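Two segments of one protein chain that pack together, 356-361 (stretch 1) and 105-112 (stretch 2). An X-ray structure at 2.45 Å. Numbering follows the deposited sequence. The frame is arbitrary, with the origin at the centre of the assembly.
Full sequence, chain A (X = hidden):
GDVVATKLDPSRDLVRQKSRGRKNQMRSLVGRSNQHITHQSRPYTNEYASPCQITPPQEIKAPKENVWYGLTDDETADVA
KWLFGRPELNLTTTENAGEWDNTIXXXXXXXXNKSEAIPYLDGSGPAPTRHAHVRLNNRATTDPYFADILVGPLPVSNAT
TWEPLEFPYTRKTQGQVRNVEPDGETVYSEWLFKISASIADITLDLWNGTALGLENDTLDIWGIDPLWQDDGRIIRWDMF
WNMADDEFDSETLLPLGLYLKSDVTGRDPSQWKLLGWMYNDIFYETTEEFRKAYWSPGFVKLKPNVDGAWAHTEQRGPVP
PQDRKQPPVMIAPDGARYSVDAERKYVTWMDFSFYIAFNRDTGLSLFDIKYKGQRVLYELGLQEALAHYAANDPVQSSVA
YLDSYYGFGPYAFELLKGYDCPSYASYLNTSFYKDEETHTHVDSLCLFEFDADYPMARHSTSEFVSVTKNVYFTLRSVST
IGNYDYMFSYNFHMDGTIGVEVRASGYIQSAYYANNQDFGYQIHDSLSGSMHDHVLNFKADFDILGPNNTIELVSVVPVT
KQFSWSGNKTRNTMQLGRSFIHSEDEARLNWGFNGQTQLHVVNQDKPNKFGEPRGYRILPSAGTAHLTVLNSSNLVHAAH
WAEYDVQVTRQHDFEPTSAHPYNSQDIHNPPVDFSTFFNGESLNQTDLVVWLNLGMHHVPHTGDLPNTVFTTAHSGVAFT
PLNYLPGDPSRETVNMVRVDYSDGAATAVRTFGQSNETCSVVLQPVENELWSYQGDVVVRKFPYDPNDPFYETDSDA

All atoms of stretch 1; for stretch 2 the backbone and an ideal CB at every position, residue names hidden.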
# COMPACT_ATOMS: atom_id res chain seq x y z
N ILE A 356 -11.38 -13.46 19.33
CA ILE A 356 -12.29 -12.56 18.63
C ILE A 356 -13.30 -11.99 19.63
O ILE A 356 -13.84 -12.72 20.46
CB ILE A 356 -13.04 -13.31 17.50
CG1 ILE A 356 -12.05 -13.73 16.41
CG2 ILE A 356 -14.16 -12.47 16.90
CD1 ILE A 356 -12.66 -14.67 15.38
N ALA A 357 -13.53 -10.68 19.55
CA ALA A 357 -14.57 -10.02 20.33
C ALA A 357 -15.42 -9.18 19.39
O ALA A 357 -14.98 -8.85 18.29
CB ALA A 357 -13.95 -9.15 21.40
N PHE A 358 -16.63 -8.85 19.82
CA PHE A 358 -17.56 -8.13 18.96
C PHE A 358 -18.61 -7.37 19.75
O PHE A 358 -19.30 -7.96 20.58
CB PHE A 358 -18.25 -9.12 18.02
CG PHE A 358 -18.93 -8.48 16.84
CD1 PHE A 358 -20.26 -8.12 16.90
CD2 PHE A 358 -18.22 -8.26 15.68
CE1 PHE A 358 -20.88 -7.53 15.81
CE2 PHE A 358 -18.84 -7.67 14.58
CZ PHE A 358 -20.17 -7.31 14.64
N ASN A 359 -18.74 -6.07 19.50
CA ASN A 359 -19.80 -5.27 20.14
C ASN A 359 -20.61 -4.44 19.15
O ASN A 359 -20.30 -4.40 17.96
CB ASN A 359 -19.24 -4.41 21.28
CG ASN A 359 -18.23 -3.39 20.82
OD1 ASN A 359 -18.24 -2.94 19.67
ND2 ASN A 359 -17.34 -3.00 21.73
N ARG A 360 -21.67 -3.82 19.66
CA ARG A 360 -22.55 -2.95 18.89
C ARG A 360 -21.84 -1.69 18.38
O ARG A 360 -22.03 -1.28 17.24
CB ARG A 360 -23.81 -2.61 19.73
CG ARG A 360 -24.31 -1.14 19.76
CD ARG A 360 -25.02 -0.75 18.49
NE ARG A 360 -25.96 0.37 18.63
CZ ARG A 360 -25.63 1.66 18.72
NH1 ARG A 360 -24.37 2.06 18.75
NH2 ARG A 360 -26.60 2.56 18.80
N ASP A 361 -21.00 -1.08 19.22
CA ASP A 361 -20.40 0.21 18.88
C ASP A 361 -19.39 0.12 17.74
O ASP A 361 -19.52 0.82 16.74
CB ASP A 361 -19.73 0.84 20.10
CG ASP A 361 -20.71 1.16 21.22
OD1 ASP A 361 -21.94 1.22 20.96
OD2 ASP A 361 -20.23 1.37 22.36
N UNK A 105 -31.68 0.79 25.29
CA UNK A 105 -30.95 1.02 24.04
C UNK A 105 -29.94 -0.09 23.77
O UNK A 105 -29.72 -0.45 22.62
CB UNK A 105 -30.24 2.37 24.08
N UNK A 106 -29.34 -0.63 24.82
CA UNK A 106 -28.32 -1.66 24.65
C UNK A 106 -28.14 -2.52 25.89
O UNK A 106 -28.21 -2.03 27.00
CB UNK A 106 -26.98 -1.01 24.28
N UNK A 107 -27.92 -3.81 25.66
CA UNK A 107 -27.49 -4.74 26.70
C UNK A 107 -26.33 -5.52 26.11
O UNK A 107 -26.49 -6.20 25.09
CB UNK A 107 -28.62 -5.66 27.16
N UNK A 108 -25.17 -5.42 26.75
CA UNK A 108 -23.96 -6.10 26.26
C UNK A 108 -23.06 -6.48 27.42
O UNK A 108 -23.28 -6.06 28.55
CB UNK A 108 -23.20 -5.21 25.27
N UNK A 109 -22.04 -7.29 27.13
CA UNK A 109 -21.05 -7.65 28.13
C UNK A 109 -20.22 -6.42 28.43
O UNK A 109 -19.72 -5.76 27.52
CB UNK A 109 -20.17 -8.81 27.66
N UNK A 110 -20.08 -6.11 29.71
CA UNK A 110 -19.09 -5.14 30.12
C UNK A 110 -17.76 -5.86 30.05
O UNK A 110 -17.59 -6.88 30.70
CB UNK A 110 -19.37 -4.58 31.51
N UNK A 111 -16.84 -5.35 29.24
CA UNK A 111 -15.52 -5.97 29.13
C UNK A 111 -14.73 -5.79 30.41
O UNK A 111 -14.70 -4.70 30.97
CB UNK A 111 -14.74 -5.38 27.95
N UNK A 112 -14.10 -6.87 30.89
CA UNK A 112 -13.38 -6.78 32.14
C UNK A 112 -12.13 -5.93 32.01
O UNK A 112 -11.56 -5.81 30.93
CB UNK A 112 -13.01 -8.18 32.64

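The two segments run roughly antiparallel, their end-to-end directions 155° apart, but they are not paired as neighbouring strands: the CA atoms of Asn359 and position 108 lie 7.4 Å apart, and those of Ala357 and position 111 lie 9.7 Å apart. Side chains must therefore bridge the gap, and reach matters at the positions that face stretch 1, namely 106, 108 and 111.

At 105 the CA-to-CB bond points sideways and the ideal CB has nothing of stretch 1 within 5.5 Å. The contact sets no clear preference, so small or large residues would serve. The deposited residue is Ala105, which makes no contact with stretch 1.

Position 106 has extended backbone angles (-157/142) and a CB directed toward stretch 1, 5.3 Å from CG of Arg360. What lies ahead is the aliphatic part of that arginine, so a medium-sized apolar side chain (leucine, isoleucine, methionine) would suit, although a longer polar chain could also pass alongside. The residue is Leu106. With chi1 t and chi2 p, it brings CD1 to 3.8 Å from CB of Arg360, a van der Waals contact. The guanidinium of Arg360 is engaged separately, its NH1 forming a salt bridge to OD1 of Asp361 at 3.4 Å.

Position 107 is out of reach, as the alternation of a strand predicts, and stretch 1 cannot discriminate there. It is Ile107.

At 108 the CB turns toward stretch 1 again, with no atom of stretch 1 within 5.5 Å. The gap leads to Asn359, whose ND2 offers a donor, and to the backbone N of Arg360. A polar chain of some length carrying an acceptor, such as glutamate or glutamine, is reasonable; a short residue would leave space. The deposited Glu108, chi1 p and chi2 t, places OE1 3.7 Å from CB of Asn359 and 4.2 Å from N of Arg360, and makes no direct hydrogen bond across the interface. The link is instead through a water, which donates to OE2 of Glu108 at 3.2 Å and accepts from ND2 of Asn359 at 3.0 Å.

Positions 109 and 110 are both out of reach, so many residues would be compatible with stretch 1. They are Leu109 and His110, and neither makes contact with stretch 1.

Position 111 points toward stretch 1 across the wide end of the gap, where Ala357 and Asn359 also direct their CB atoms toward it. Only a long side chain could span this distance; lysine, arginine, glutamine or methionine are candidates. The residue is Arg111, extended through chi2 and chi3 (both t), and its 74 Å² is the largest area covered in either stretch. NH2 lies 3.9 Å from CB of Ala357, while ND2 of Asn359 sits over one guanidinium face, 3.2 Å from NH2. Since both nitrogens are donors, this is packing without a hydrogen bond.

Position 112 is out of reach, with phi -70° compatible with proline among many others; it is Pro112.

Stretch 2 105-112: ALIELHRP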
# COMPACT_ATOMS: atom_id res chain seq x y z
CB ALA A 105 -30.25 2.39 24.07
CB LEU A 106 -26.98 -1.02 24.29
CG LEU A 106 -25.81 -1.96 24.02
CD1 LEU A 106 -26.09 -2.85 22.82
CD2 LEU A 106 -24.53 -1.17 23.81
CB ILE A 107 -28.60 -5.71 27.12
CG1 ILE A 107 -29.85 -4.96 27.56
CG2 ILE A 107 -28.12 -6.58 28.25
CD1 ILE A 107 -31.01 -5.87 27.92
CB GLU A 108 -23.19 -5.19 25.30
CG GLU A 108 -22.62 -3.93 25.96
CD GLU A 108 -21.68 -3.15 25.06
OE1 GLU A 108 -21.67 -3.41 23.84
OE2 GLU A 108 -20.95 -2.29 25.59
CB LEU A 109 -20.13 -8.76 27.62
CG LEU A 109 -19.01 -9.20 28.58
CD1 LEU A 109 -19.59 -9.92 29.79
CD2 LEU A 109 -17.98 -10.08 27.88
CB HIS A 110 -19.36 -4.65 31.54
CG HIS A 110 -18.29 -3.75 32.06
ND1 HIS A 110 -18.20 -2.42 31.71
CD2 HIS A 110 -17.26 -3.98 32.91
CE1 HIS A 110 -17.17 -1.87 32.33
NE2 HIS A 110 -16.58 -2.80 33.06
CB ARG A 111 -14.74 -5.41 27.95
CG ARG A 111 -15.09 -6.07 26.64
CD ARG A 111 -14.56 -5.30 25.46
NE ARG A 111 -15.16 -5.77 24.21
CZ ARG A 111 -15.03 -5.16 23.03
NH1 ARG A 111 -14.31 -4.05 22.91
NH2 ARG A 111 -15.63 -5.67 21.96
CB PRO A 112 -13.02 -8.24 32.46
CG PRO A 112 -13.00 -8.92 31.16
CD PRO A 112 -14.02 -8.22 30.30
O HOH W 1 -18.15 -3.41 24.56
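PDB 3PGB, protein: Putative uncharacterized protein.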